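Local coordinates for exopolyphosphatase-related protein (PDB 3LLV), which is of unproven function but has a Rossmann-type TrkA-N domain that probably binds NAD(P), one part of a longer protein possibly acting on nucleic acids, at residues I87-R92 / E113-N118; D80-L85 / K109-E114; S72-T77 / S95-I100; V101-P106 / N118-V123; E8-G13 / L66-V71. All coordinates share one frame; numbering follows the deposited sequence. Where two conformers were deposited one is given.

Contact 1: residues I87-R92 / E113-N118; sequences ILKALR and EEAGAN
Ala115, Arg92 and Leu88 carry most of this meeting between helix 81-94 and the turn that ends helix 109-114. The methyl of Ala115 points at the longer helix, where its CB meets Leu88 CD2 at 3.8 Å and the aliphatic CE of Lys89 more loosely; a residue this small lets the two backbones come close. Leu88 holds CG anti to its backbone N (chi1 171°), which carries the branch over to the turn. There CD2 also lies 3.9 Å from Ala117 CB, so one leucine methyl sits between two alanines.

Arg92 supplies the polar half. Its CG passes 3.5 Å from Ala115 O, the chain bends at chi2 (-80°), and the guanidinium then takes Gly116 O side-on with two nitrogens: NE at 2.9 Å and NH2 at 3.0 Å. Both donors approach from the same face of the carbonyl plane, and neither bond is straight, as expected when two N-H groups share one acceptor. Arg92 NH2 and NH1 also donate to Val97 O and Ser95 O, so the group ties the turn to the loop before strand 99-103. Glycine suits position 116 because phi is 105° and because a CB there would run into Arg92 CD. Positive phi with two bonds back into the last turn makes this a Schellman motif, here closing a helix of a Rossmann-type domain.

Contact 2: residues D80-L85 / K109-E114; sequences DDEFNL and KEEFEE
Phe112 and Leu85 form the heart of this helix pair. Leu85 CD1 stands over the centre of the Phe112 ring, 3.9 Å from the centroid and only 8° off the ring normal, a CH-pi contact; its CB adds an apolar touch to Phe112 CZ at 3.7 Å. At the ring edge, in plane, lies Asp81 O, 3.2 Å from Phe112 CZ, so a carbonyl oxygen faces the faintly positive rim of the aromatic. That oxygen also accepts from Leu85 N in the helix. Phenylalanine suits the place, being flat enough to slide between helix and sheet: its opposite face lies against Val103.

Further out, Leu85 CD2 rests on the carboxylate carbon of Glu111 at 3.9 Å. Glu111 OE1 comes within 4.2 Å of Glu82 OE2, a like-charge approach probably eased by the salt bridge from Lys108 to Glu82.

The second shell fixes the start of helix 81-94. Asp80 is its N-cap, OD1 accepting from Phe83 N at 3.1 Å. Asp81 receives Ser104 N and Ser105 N on its two carboxylate oxygens, and Asn84 ND2 donates to Arg102 O and Gly78 O. These polar residues pin the helix to the ends of neighbouring strands. The segment axes run 11.2 Å apart and only 14° from parallel, the arrangement of successive helices covering one face of a parallel Rossmann-type sheet.

Contact 3: residues S72-T77 / S95-I100; sequences SAVLIT and SDVYAI
Val74 and Ile100 are joined through their backbones as neighbours in a parallel sheet. Three hydrogen bonds link the strands: Val74 N to Tyr98 O at 2.8 Å, Ile100 N to Val74 O at 3.0 Å, and Ile76 N to Ile100 O at 2.9 Å. All are close to straight, the last reaching 173° at the hydrogen. CA-H...O contacts fill in between them, such as Ala99 CA to Val74 O at 3.2 Å.

Apolar contacts lie on both faces. On the face of Val74 and Ala99, beneath helix 81-94, Val74 CG2 meets Val97 CG1 at 3.7 Å; Val97 turns CG1 between its N and carbonyl carbon (chi1 58°). Beta-branched valine and small alanine suit a strand under a close helix. On the other face Leu75 and Ile100 lie side by side, pointing the same way, with CD2 and CD1 4.0 Å apart. Tyr98 offers its ring edge to Ala73 CB.

A polar side chain shapes the approach to the strand: Ser95 OG accepts from Val97 N in an ST turn. Because helix 81-94 connects these two parallel neighbours, strand 73-76, the helix and strand 99-103 form a beta-alpha-beta crossover, the repeating unit of the Rossmann fold.

Contact 4: residues V101-P106 / N118-V123; sequences VRVSSP and NLVVLV. With PO4 (phosphate ion), chain B.
Val103 packs tightly against Val120 and Leu122 on the face of the sheet that meets helix 109-114. Val103 CG2 touches Val120 CG1 at 3.7 Å, while its CG1 reaches Leu122 CD2 at 3.8 Å, Val103 and Leu122 lying side by side and pointing the same way. Phe112 of the helix covers the valines, and beta-branched residues suit both the extended backbone and this apolar layer. Four hydrogen bonds hold the backbones in parallel register. Val101 O takes Val121 N at 2.8 Å; the series ends with Val123 N on Val103 O at 2.9 Å, already at the start of helix 123-137.

The other face is more open at Val121, which is exposed, though Val123 is well covered by the shaft of Arg102. The arginine runs out extended from CG to NE, its NE passing 3.5 Å from Val123 CG2. Such a residue can rest its length on a methyl yet present charge at its end: NH1 donates to phosphate O1 at 2.6 Å, and NH2 to phosphate O2 at 2.7 Å. The first bond is nearly straight (164°), with O1 in the guanidinium plane; the second is more bent (140°). Thr77 O also receives NH1, steadying the group. The ion, probably from the crystallisation liquor, is bound by Ala17 N too, near the start of helix 16-27, a place consistent with the dinucleotide phosphate site of Rossmann folds.

Contact 5: residues E8-G13 / L66-V71; sequences EYIVIG and LDLEGV
Glu8 and Val71 bring their backbones to 4.5 Å, CA to CA, where strand 9-12 begins beside the irregular loop 66-71, and from there the two segments diverge.

At this near end Val71 CG1 lies 3.5 Å from Glu8 O. That carbonyl is the acceptor of a probable hydrogen bond from Ser72 N, so the methyl rests beside an oxygen already engaged by the residue that leads into strand 73-76. The bond to CB of Glu8 points away from the loop; in the conformer given, OE1 accepts from Lys31 N.

The rest gathers round Ile10, which points toward the loop. In the conformer given (a second was deposited), CG1 is anti to the carbonyl carbon (chi1 -64°), and CD1 meets three residues. Leu66 comes tip to tip, CD1 to CD1 at 3.7 Å. Leu68 crosses at about a right angle, its CD2 3.6 Å from Ile10 CD1, and Val71 CG2 is a looser neighbour at 4.1 Å. Isoleucine suits the place: its beta branch fits a strand, and its CG1-CD1 arm reaches the loop, where the leucines' branched ends bring methyls to it. Leu66 also touches Leu33, and Val71 touches Val97, extending the apolar cluster to strand 32-36 and the loop before strand 99-103.

Methyl contacts like these are non-directional, seating the loop by shape and exclusion of water; hydrogen bonding beside them, as at Glu8 O, falls to backbone.

Contacts 1 and 2 bring together the same two helices, their centres 8 Å apart, with contact 1 at the C-terminal end of helix 109-114. Contacts 3 and 4 lie in the sheet beneath and share strand 99-103, while contact 5 meets contact 3 through Leu75 N and Ile10 O, 2.7 Å apart. Packing joins the helical layer to the sheet: Ala117 CB of contact 1 lies 3.7 Å from Val101 CG2 of contact 4, and Asn84 CG of contact 2 lies 3.5 Å from Ile76 CG2 of contact 3. The phosphate belongs to contact 4, whose centre is about 19 Å from that of contact 5; contact 3 also reaches the arginine that binds it.

Contact 1: residues I87-R92 / E113-N118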
# COMPACT_ATOMS: atom_id res chain seq x y z
N ILE A 87 -0.45 10.13 3.35
CA ILE A 87 -0.58 8.86 4.06
C ILE A 87 0.75 8.48 4.69
O ILE A 87 0.83 8.12 5.88
CB ILE A 87 -1.04 7.74 3.11
CG1 ILE A 87 -2.49 7.97 2.65
CG2 ILE A 87 -0.81 6.38 3.74
CD1 ILE A 87 -2.88 7.12 1.47
N LEU A 88 1.82 8.61 3.90
CA LEU A 88 3.15 8.23 4.36
C LEU A 88 3.56 9.11 5.56
O LEU A 88 4.15 8.61 6.51
CB LEU A 88 4.16 8.40 3.21
CG LEU A 88 5.66 8.25 3.55
CD1 LEU A 88 5.93 6.85 4.12
CD2 LEU A 88 6.52 8.51 2.30
N LYS A 89 3.26 10.41 5.50
CA LYS A 89 3.63 11.31 6.59
C LYS A 89 2.85 10.99 7.87
O LYS A 89 3.42 11.05 8.96
CB LYS A 89 3.41 12.75 6.16
CG LYS A 89 4.52 13.23 5.19
CD LYS A 89 4.28 14.65 4.67
CE LYS A 89 5.36 15.03 3.66
NZ LYS A 89 5.12 16.35 3.02
N ALA A 90 1.55 10.68 7.73
CA ALA A 90 0.71 10.25 8.87
C ALA A 90 1.29 8.99 9.51
O ALA A 90 1.46 8.91 10.74
CB ALA A 90 -0.77 10.02 8.43
N LEU A 91 1.58 8.00 8.66
CA LEU A 91 2.18 6.76 9.10
C LEU A 91 3.46 7.03 9.86
O LEU A 91 3.63 6.55 10.98
CB LEU A 91 2.44 5.83 7.90
CG LEU A 91 3.06 4.48 8.29
CD1 LEU A 91 2.16 3.65 9.22
CD2 LEU A 91 3.43 3.67 7.02
N ARG A 92 4.36 7.81 9.26
CA ARG A 92 5.67 8.08 9.84
C ARG A 92 5.65 8.88 11.16
O ARG A 92 6.61 8.80 11.97
CB ARG A 92 6.57 8.71 8.78
CG ARG A 92 7.08 7.68 7.80
CD ARG A 92 8.28 6.91 8.40
NE ARG A 92 8.66 5.80 7.52
CZ ARG A 92 8.14 4.57 7.57
NH1 ARG A 92 7.21 4.24 8.45
NH2 ARG A 92 8.51 3.67 6.67
N GLU A 113 11.11 9.55 -0.63
CA GLU A 113 12.24 9.01 0.13
C GLU A 113 12.51 9.87 1.36
O GLU A 113 12.64 9.34 2.47
CB GLU A 113 13.47 8.83 -0.78
CG GLU A 113 13.15 7.77 -1.86
CD GLU A 113 14.31 7.41 -2.73
OE1 GLU A 113 15.28 8.19 -2.78
OE2 GLU A 113 14.25 6.34 -3.38
N GLU A 114 12.52 11.20 1.18
CA GLU A 114 12.75 12.14 2.29
C GLU A 114 11.68 12.04 3.39
O GLU A 114 11.97 12.24 4.59
CB GLU A 114 12.84 13.57 1.75
CG GLU A 114 14.12 13.81 0.95
CD GLU A 114 14.14 15.15 0.20
OE1 GLU A 114 15.24 15.54 -0.25
OE2 GLU A 114 13.08 15.80 0.03
N ALA A 115 10.45 11.75 2.97
CA ALA A 115 9.34 11.58 3.92
C ALA A 115 9.28 10.19 4.57
O ALA A 115 8.37 9.92 5.37
CB ALA A 115 8.02 11.92 3.23
N GLY A 116 10.24 9.33 4.25
CA GLY A 116 10.40 8.06 4.95
C GLY A 116 9.96 6.79 4.23
O GLY A 116 9.84 5.74 4.87
N ALA A 117 9.71 6.86 2.92
CA ALA A 117 9.44 5.62 2.16
C ALA A 117 10.71 4.79 2.12
O ALA A 117 11.75 5.32 1.67
CB ALA A 117 8.98 5.94 0.73
N ASN A 118 10.65 3.54 2.59
CA ASN A 118 11.80 2.62 2.46
C ASN A 118 12.09 2.28 1.02
O ASN A 118 13.25 2.23 0.59
CB ASN A 118 11.61 1.34 3.25
CG ASN A 118 11.47 1.59 4.74
OD1 ASN A 118 12.41 1.35 5.55
ND2 ASN A 118 10.33 2.06 5.13

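Contact 2: residues D80-L85 / K109-E114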
# COMPACT_ATOMS: atom_id res chain seq x y z
N ASP A 80 -2.90 8.23 -6.37
CA ASP A 80 -2.84 9.69 -6.18
C ASP A 80 -1.59 10.05 -5.37
O ASP A 80 -1.55 9.79 -4.16
CB ASP A 80 -4.12 10.10 -5.43
CG ASP A 80 -4.25 11.61 -5.18
OD1 ASP A 80 -3.24 12.32 -5.01
OD2 ASP A 80 -5.41 12.07 -5.10
N ASP A 81 -0.55 10.58 -6.03
CA ASP A 81 0.72 10.94 -5.36
C ASP A 81 0.52 11.83 -4.15
O ASP A 81 1.08 11.58 -3.09
CB ASP A 81 1.70 11.61 -6.34
CG ASP A 81 2.31 10.64 -7.33
OD1 ASP A 81 2.13 9.42 -7.16
OD2 ASP A 81 2.98 11.10 -8.31
N GLU A 82 -0.28 12.88 -4.29
CA GLU A 82 -0.39 13.83 -3.18
C GLU A 82 -1.02 13.17 -1.96
O GLU A 82 -0.56 13.38 -0.83
CB GLU A 82 -1.10 15.11 -3.61
CG GLU A 82 -0.22 16.00 -4.54
CD GLU A 82 1.21 16.22 -4.01
OE1 GLU A 82 1.37 16.63 -2.83
OE2 GLU A 82 2.18 16.00 -4.78
N PHE A 83 -2.00 12.32 -2.21
CA PHE A 83 -2.64 11.56 -1.14
C PHE A 83 -1.69 10.56 -0.50
O PHE A 83 -1.64 10.45 0.74
CB PHE A 83 -3.93 10.87 -1.63
CG PHE A 83 -4.85 10.46 -0.52
CD1 PHE A 83 -5.30 11.40 0.42
CD2 PHE A 83 -5.31 9.15 -0.42
CE1 PHE A 83 -6.16 11.02 1.45
CE2 PHE A 83 -6.18 8.76 0.61
CZ PHE A 83 -6.60 9.69 1.53
N ASN A 84 -0.91 9.87 -1.32
CA ASN A 84 0.05 8.89 -0.81
C ASN A 84 1.11 9.55 0.08
O ASN A 84 1.56 8.96 1.05
CB ASN A 84 0.73 8.14 -1.98
CG ASN A 84 -0.18 7.11 -2.62
OD1 ASN A 84 -1.35 6.96 -2.25
ND2 ASN A 84 0.36 6.41 -3.61
N LEU A 85 1.49 10.79 -0.24
CA LEU A 85 2.51 11.48 0.55
C LEU A 85 1.91 11.80 1.91
O LEU A 85 2.57 11.63 2.95
CB LEU A 85 3.02 12.73 -0.19
CG LEU A 85 4.18 13.46 0.46
CD1 LEU A 85 5.44 12.56 0.47
CD2 LEU A 85 4.48 14.73 -0.31
N LYS A 109 9.94 11.20 -6.64
CA LYS A 109 10.55 10.07 -5.94
C LYS A 109 11.31 10.54 -4.68
O LYS A 109 11.15 9.98 -3.59
CB LYS A 109 11.44 9.22 -6.87
CG LYS A 109 12.02 7.97 -6.23
CD LYS A 109 12.88 7.18 -7.20
CE LYS A 109 13.77 6.15 -6.49
NZ LYS A 109 14.70 5.44 -7.41
N GLU A 110 12.13 11.57 -4.85
CA GLU A 110 13.00 12.05 -3.78
C GLU A 110 12.22 12.51 -2.56
O GLU A 110 12.58 12.16 -1.43
CB GLU A 110 13.93 13.17 -4.27
CG GLU A 110 14.92 13.65 -3.19
CD GLU A 110 15.83 12.55 -2.63
OE1 GLU A 110 16.00 11.50 -3.30
OE2 GLU A 110 16.40 12.73 -1.53
N GLU A 111 11.15 13.28 -2.78
CA GLU A 111 10.33 13.73 -1.65
C GLU A 111 9.68 12.57 -0.89
O GLU A 111 9.52 12.66 0.33
CB GLU A 111 9.32 14.80 -2.06
CG GLU A 111 8.12 14.29 -2.82
CD GLU A 111 7.12 15.40 -3.15
OE1 GLU A 111 6.16 15.11 -3.88
OE2 GLU A 111 7.28 16.55 -2.68
N PHE A 112 9.33 11.48 -1.59
CA PHE A 112 8.81 10.31 -0.90
C PHE A 112 9.91 9.63 -0.07
O PHE A 112 9.67 9.21 1.08
CB PHE A 112 8.15 9.33 -1.88
CG PHE A 112 6.73 9.72 -2.23
CD1 PHE A 112 5.65 9.16 -1.53
CD2 PHE A 112 6.48 10.65 -3.22
CE1 PHE A 112 4.36 9.53 -1.84
CE2 PHE A 112 5.19 11.03 -3.54
CZ PHE A 112 4.12 10.46 -2.84
N GLU A 113 11.11 9.55 -0.63
CA GLU A 113 12.24 9.01 0.13
C GLU A 113 12.51 9.87 1.36
O GLU A 113 12.64 9.34 2.47
CB GLU A 113 13.47 8.83 -0.78
CG GLU A 113 13.15 7.77 -1.86
CD GLU A 113 14.31 7.41 -2.73
OE1 GLU A 113 15.28 8.19 -2.78
OE2 GLU A 113 14.25 6.34 -3.38
N GLU A 114 12.52 11.20 1.18
CA GLU A 114 12.75 12.14 2.29
C GLU A 114 11.68 12.04 3.39
O GLU A 114 11.97 12.24 4.59
CB GLU A 114 12.84 13.57 1.75
CG GLU A 114 14.12 13.81 0.95
CD GLU A 114 14.14 15.15 0.20
OE1 GLU A 114 15.24 15.54 -0.25
OE2 GLU A 114 13.08 15.80 0.03

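Contact 3: residues S72-T77 / S95-I100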
# COMPACT_ATOMS: atom_id res chain seq x y z
N SER A 72 5.37 -6.71 8.57
CA SER A 72 6.53 -6.77 7.67
C SER A 72 6.62 -5.56 6.77
O SER A 72 7.71 -4.97 6.61
CB SER A 72 6.52 -8.05 6.82
OG SER A 72 6.53 -9.19 7.65
N ALA A 73 5.49 -5.17 6.19
CA ALA A 73 5.45 -3.96 5.39
C ALA A 73 4.05 -3.39 5.29
O ALA A 73 3.04 -4.12 5.31
CB ALA A 73 6.05 -4.20 3.97
N VAL A 74 4.00 -2.05 5.19
CA VAL A 74 2.80 -1.34 4.83
C VAL A 74 2.96 -0.97 3.36
O VAL A 74 3.97 -0.39 2.98
CB VAL A 74 2.65 -0.07 5.70
CG1 VAL A 74 1.48 0.81 5.19
CG2 VAL A 74 2.46 -0.45 7.17
N LEU A 75 1.94 -1.31 2.56
CA LEU A 75 2.00 -1.09 1.12
C LEU A 75 1.03 0.05 0.78
O LEU A 75 -0.17 -0.06 0.99
CB LEU A 75 1.66 -2.37 0.36
CG LEU A 75 2.38 -3.64 0.79
CD1 LEU A 75 1.98 -4.74 -0.17
CD2 LEU A 75 3.90 -3.46 0.82
N ILE A 76 1.58 1.16 0.30
CA ILE A 76 0.75 2.33 -0.02
C ILE A 76 0.58 2.27 -1.54
O ILE A 76 1.52 2.57 -2.29
CB ILE A 76 1.41 3.64 0.47
CG1 ILE A 76 1.55 3.62 2.01
CG2 ILE A 76 0.56 4.87 0.02
CD1 ILE A 76 2.43 4.72 2.57
N THR A 77 -0.63 1.87 -1.99
CA THR A 77 -0.82 1.44 -3.39
C THR A 77 -1.74 2.32 -4.23
O THR A 77 -1.97 2.02 -5.40
CB THR A 77 -1.36 -0.02 -3.47
OG1 THR A 77 -2.73 -0.01 -3.06
CG2 THR A 77 -0.61 -0.92 -2.58
N SER A 95 4.95 5.59 13.35
CA SER A 95 5.73 4.36 13.32
C SER A 95 6.79 4.38 12.25
O SER A 95 6.60 5.02 11.20
CB SER A 95 4.79 3.19 13.03
OG SER A 95 5.48 1.95 12.92
N ASP A 96 7.89 3.67 12.51
CA ASP A 96 8.91 3.45 11.49
C ASP A 96 8.67 2.19 10.64
O ASP A 96 9.57 1.77 9.87
CB ASP A 96 10.32 3.45 12.12
CG ASP A 96 10.62 2.19 12.92
OD1 ASP A 96 9.71 1.34 13.09
OD2 ASP A 96 11.77 2.08 13.42
N VAL A 97 7.49 1.58 10.76
CA VAL A 97 7.21 0.33 10.07
C VAL A 97 7.59 0.42 8.58
O VAL A 97 7.31 1.43 7.91
CB VAL A 97 5.74 -0.12 10.26
CG1 VAL A 97 4.74 0.96 9.75
CG2 VAL A 97 5.52 -1.49 9.58
N TYR A 98 8.24 -0.61 8.06
CA TYR A 98 8.70 -0.59 6.68
C TYR A 98 7.54 -0.28 5.71
O TYR A 98 6.46 -0.89 5.83
CB TYR A 98 9.28 -1.95 6.38
CG TYR A 98 10.13 -2.02 5.14
CD1 TYR A 98 11.50 -1.82 5.21
CD2 TYR A 98 9.55 -2.31 3.90
CE1 TYR A 98 12.28 -1.91 4.08
CE2 TYR A 98 10.36 -2.43 2.75
CZ TYR A 98 11.71 -2.21 2.86
OH TYR A 98 12.52 -2.30 1.73
N ALA A 99 7.75 0.68 4.80
CA ALA A 99 6.69 1.10 3.87
C ALA A 99 7.20 1.11 2.44
O ALA A 99 8.33 1.55 2.16
CB ALA A 99 6.15 2.48 4.23
N ILE A 100 6.37 0.57 1.54
CA ILE A 100 6.70 0.60 0.11
C ILE A 100 5.58 1.41 -0.51
O ILE A 100 4.41 1.12 -0.29
CB ILE A 100 6.71 -0.79 -0.51
CG1 ILE A 100 7.70 -1.71 0.24
CG2 ILE A 100 7.03 -0.68 -2.02
CD1 ILE A 100 7.70 -3.14 -0.28

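Contact 4: residues V101-P106 / N118-V123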
# COMPACT_ATOMS: atom_id res chain seq x y z
N VAL A 101 5.95 2.43 -1.28
CA VAL A 101 4.96 3.40 -1.72
C VAL A 101 4.96 3.54 -3.22
O VAL A 101 6.02 3.68 -3.82
CB VAL A 101 5.26 4.77 -1.08
CG1 VAL A 101 4.10 5.73 -1.31
CG2 VAL A 101 5.55 4.59 0.42
N ARG A 102 3.77 3.48 -3.80
CA ARG A 102 3.55 3.77 -5.23
C ARG A 102 3.60 5.27 -5.56
O ARG A 102 2.95 6.09 -4.90
CB ARG A 102 2.20 3.16 -5.63
CG ARG A 102 1.84 3.42 -7.08
CD ARG A 102 0.39 2.97 -7.29
NE ARG A 102 -0.07 3.26 -8.63
CZ ARG A 102 -1.09 2.65 -9.20
NH1 ARG A 102 -1.77 1.70 -8.53
NH2 ARG A 102 -1.44 2.99 -10.44
N VAL A 103 4.41 5.63 -6.56
CA VAL A 103 4.56 7.02 -6.98
C VAL A 103 4.39 7.06 -8.49
O VAL A 103 4.99 6.27 -9.20
CB VAL A 103 5.93 7.55 -6.53
CG1 VAL A 103 6.22 8.98 -7.09
CG2 VAL A 103 6.01 7.56 -5.01
N SER A 104 3.54 7.96 -8.98
CA SER A 104 3.30 8.07 -10.41
C SER A 104 4.27 9.01 -11.12
O SER A 104 4.62 8.80 -12.29
CB SER A 104 1.82 8.43 -10.70
OG SER A 104 1.55 9.82 -10.58
N SER A 105 4.72 10.05 -10.43
CA SER A 105 5.54 11.11 -11.02
C SER A 105 7.01 10.89 -10.66
O SER A 105 7.36 11.02 -9.49
CB SER A 105 5.06 12.44 -10.45
OG SER A 105 5.67 13.55 -11.08
N PRO A 106 7.89 10.57 -11.65
CA PRO A 106 9.29 10.39 -11.28
C PRO A 106 9.92 11.58 -10.54
O PRO A 106 10.78 11.36 -9.70
CB PRO A 106 10.00 10.19 -12.63
CG PRO A 106 8.99 9.62 -13.52
CD PRO A 106 7.61 10.04 -13.01
N ASN A 118 10.65 3.54 2.59
CA ASN A 118 11.80 2.62 2.46
C ASN A 118 12.09 2.28 1.02
O ASN A 118 13.25 2.23 0.59
CB ASN A 118 11.61 1.34 3.25
CG ASN A 118 11.47 1.59 4.74
OD1 ASN A 118 12.41 1.35 5.55
ND2 ASN A 118 10.33 2.06 5.13
N LEU A 119 11.02 2.04 0.26
CA LEU A 119 11.12 1.78 -1.17
C LEU A 119 10.00 2.53 -1.88
O LEU A 119 8.90 2.64 -1.35
CB LEU A 119 11.00 0.30 -1.50
CG LEU A 119 12.14 -0.59 -1.04
CD1 LEU A 119 11.82 -2.07 -1.36
CD2 LEU A 119 13.49 -0.19 -1.68
N VAL A 120 10.33 3.05 -3.05
CA VAL A 120 9.38 3.66 -3.95
C VAL A 120 9.16 2.75 -5.17
O VAL A 120 10.13 2.31 -5.81
CB VAL A 120 9.83 5.07 -4.34
CG1 VAL A 120 9.04 5.58 -5.58
CG2 VAL A 120 9.67 5.99 -3.15
N VAL A 121 7.90 2.46 -5.49
CA VAL A 121 7.58 1.78 -6.74
C VAL A 121 7.10 2.87 -7.69
O VAL A 121 5.99 3.38 -7.53
CB VAL A 121 6.49 0.72 -6.52
CG1 VAL A 121 5.90 0.21 -7.87
CG2 VAL A 121 7.06 -0.46 -5.72
N LEU A 122 7.93 3.25 -8.62
CA LEU A 122 7.52 4.20 -9.62
C LEU A 122 6.71 3.49 -10.68
O LEU A 122 7.16 2.56 -11.20
CB LEU A 122 8.73 4.82 -10.31
CG LEU A 122 9.45 5.94 -9.59
CD1 LEU A 122 10.70 6.35 -10.38
CD2 LEU A 122 8.58 7.10 -9.42
N VAL A 123 5.56 4.03 -11.02
CA VAL A 123 4.67 3.37 -11.97
C VAL A 123 5.40 3.13 -13.30
O VAL A 123 5.35 2.03 -13.85
CB VAL A 123 3.34 4.12 -12.12
CG1 VAL A 123 2.47 3.49 -13.24
CG2 VAL A 123 2.61 4.02 -10.79
P PO4 B . -4.70 1.08 -10.26
O1 PO4 B . -3.92 0.34 -9.22
O2 PO4 B . -4.02 2.35 -10.71
O3 PO4 B . -4.95 0.20 -11.46
O4 PO4 B . -6.02 1.48 -9.65

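Contact 5: residues E8-G13 / L66-V71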
# COMPACT_ATOMS: atom_id res chain seq x y z
N GLU A 8 0.62 -9.29 8.90
CA GLU A 8 1.96 -9.30 8.34
C GLU A 8 2.11 -8.16 7.32
O GLU A 8 3.16 -7.53 7.22
CB GLU A 8 2.26 -10.65 7.69
CG GLU A 8 2.49 -11.78 8.69
CD GLU A 8 2.26 -13.17 8.09
OE1 GLU A 8 1.10 -13.54 7.84
OE2 GLU A 8 3.26 -13.89 7.90
N TYR A 9 1.03 -7.94 6.57
CA TYR A 9 1.02 -6.87 5.55
C TYR A 9 -0.23 -6.02 5.69
O TYR A 9 -1.33 -6.53 5.98
CB TYR A 9 1.14 -7.43 4.12
CG TYR A 9 2.43 -8.17 3.89
CD1 TYR A 9 3.61 -7.49 3.55
CD2 TYR A 9 2.49 -9.56 4.04
CE1 TYR A 9 4.82 -8.18 3.36
CE2 TYR A 9 3.69 -10.25 3.85
CZ TYR A 9 4.84 -9.56 3.51
OH TYR A 9 6.02 -10.25 3.34
N ILE A 10 -0.05 -4.72 5.53
CA ILE A 10 -1.17 -3.79 5.48
C ILE A 10 -1.19 -3.12 4.12
O ILE A 10 -0.21 -2.50 3.70
CB ILE A 10 -1.10 -2.74 6.60
CG1 ILE A 10 -1.25 -3.45 7.95
CG2 ILE A 10 -2.20 -1.68 6.42
CD1 ILE A 10 -1.06 -2.53 9.10
N VAL A 11 -2.31 -3.26 3.42
CA VAL A 11 -2.45 -2.71 2.07
C VAL A 11 -3.40 -1.54 2.08
O VAL A 11 -4.61 -1.69 2.27
CB VAL A 11 -2.91 -3.78 1.06
CG1 VAL A 11 -3.09 -3.17 -0.36
CG2 VAL A 11 -1.94 -4.92 1.01
N ILE A 12 -2.84 -0.35 1.83
CA ILE A 12 -3.59 0.87 1.82
C ILE A 12 -3.90 1.18 0.37
O ILE A 12 -2.99 1.20 -0.47
CB ILE A 12 -2.81 2.02 2.50
CG1 ILE A 12 -2.57 1.68 3.99
CG2 ILE A 12 -3.53 3.36 2.29
CD1 ILE A 12 -1.58 2.62 4.66
N GLY A 13 -5.17 1.40 0.09
CA GLY A 13 -5.65 1.65 -1.27
C GLY A 13 -6.22 0.33 -1.76
O GLY A 13 -5.49 -0.66 -1.91
N LEU A 66 -3.57 0.22 15.54
CA LEU A 66 -3.02 -1.05 15.02
C LEU A 66 -1.78 -1.49 15.78
O LEU A 66 -1.04 -0.66 16.34
CB LEU A 66 -2.67 -0.91 13.54
CG LEU A 66 -3.78 -0.58 12.54
CD1 LEU A 66 -3.15 -0.25 11.19
CD2 LEU A 66 -4.78 -1.73 12.41
N ASP A 67 -1.55 -2.80 15.82
CA ASP A 67 -0.31 -3.33 16.37
C ASP A 67 0.65 -3.46 15.20
O ASP A 67 0.60 -4.43 14.45
CB ASP A 67 -0.54 -4.68 17.05
CG ASP A 67 0.72 -5.22 17.73
OD1 ASP A 67 0.60 -5.94 18.74
OD2 ASP A 67 1.84 -4.92 17.24
N LEU A 68 1.53 -2.50 15.04
CA LEU A 68 2.38 -2.43 13.89
C LEU A 68 3.77 -2.99 14.10
O LEU A 68 4.56 -3.01 13.18
CB LEU A 68 2.51 -1.00 13.44
CG LEU A 68 1.31 -0.27 12.90
CD1 LEU A 68 1.65 1.15 12.84
CD2 LEU A 68 0.93 -0.78 11.57
N GLU A 69 4.11 -3.39 15.31
CA GLU A 69 5.51 -3.74 15.53
C GLU A 69 5.89 -5.07 14.89
O GLU A 69 7.03 -5.22 14.52
CB GLU A 69 5.92 -3.65 17.01
N GLY A 70 4.94 -5.98 14.74
CA GLY A 70 5.11 -7.21 14.01
C GLY A 70 4.80 -7.24 12.50
O GLY A 70 5.00 -8.24 11.86
N VAL A 71 4.32 -6.14 11.96
CA VAL A 71 4.10 -5.99 10.53
C VAL A 71 5.38 -6.03 9.70
O VAL A 71 6.34 -5.44 10.06
CB VAL A 71 3.35 -4.69 10.26
CG1 VAL A 71 3.27 -4.41 8.80
CG2 VAL A 71 2.01 -4.74 10.79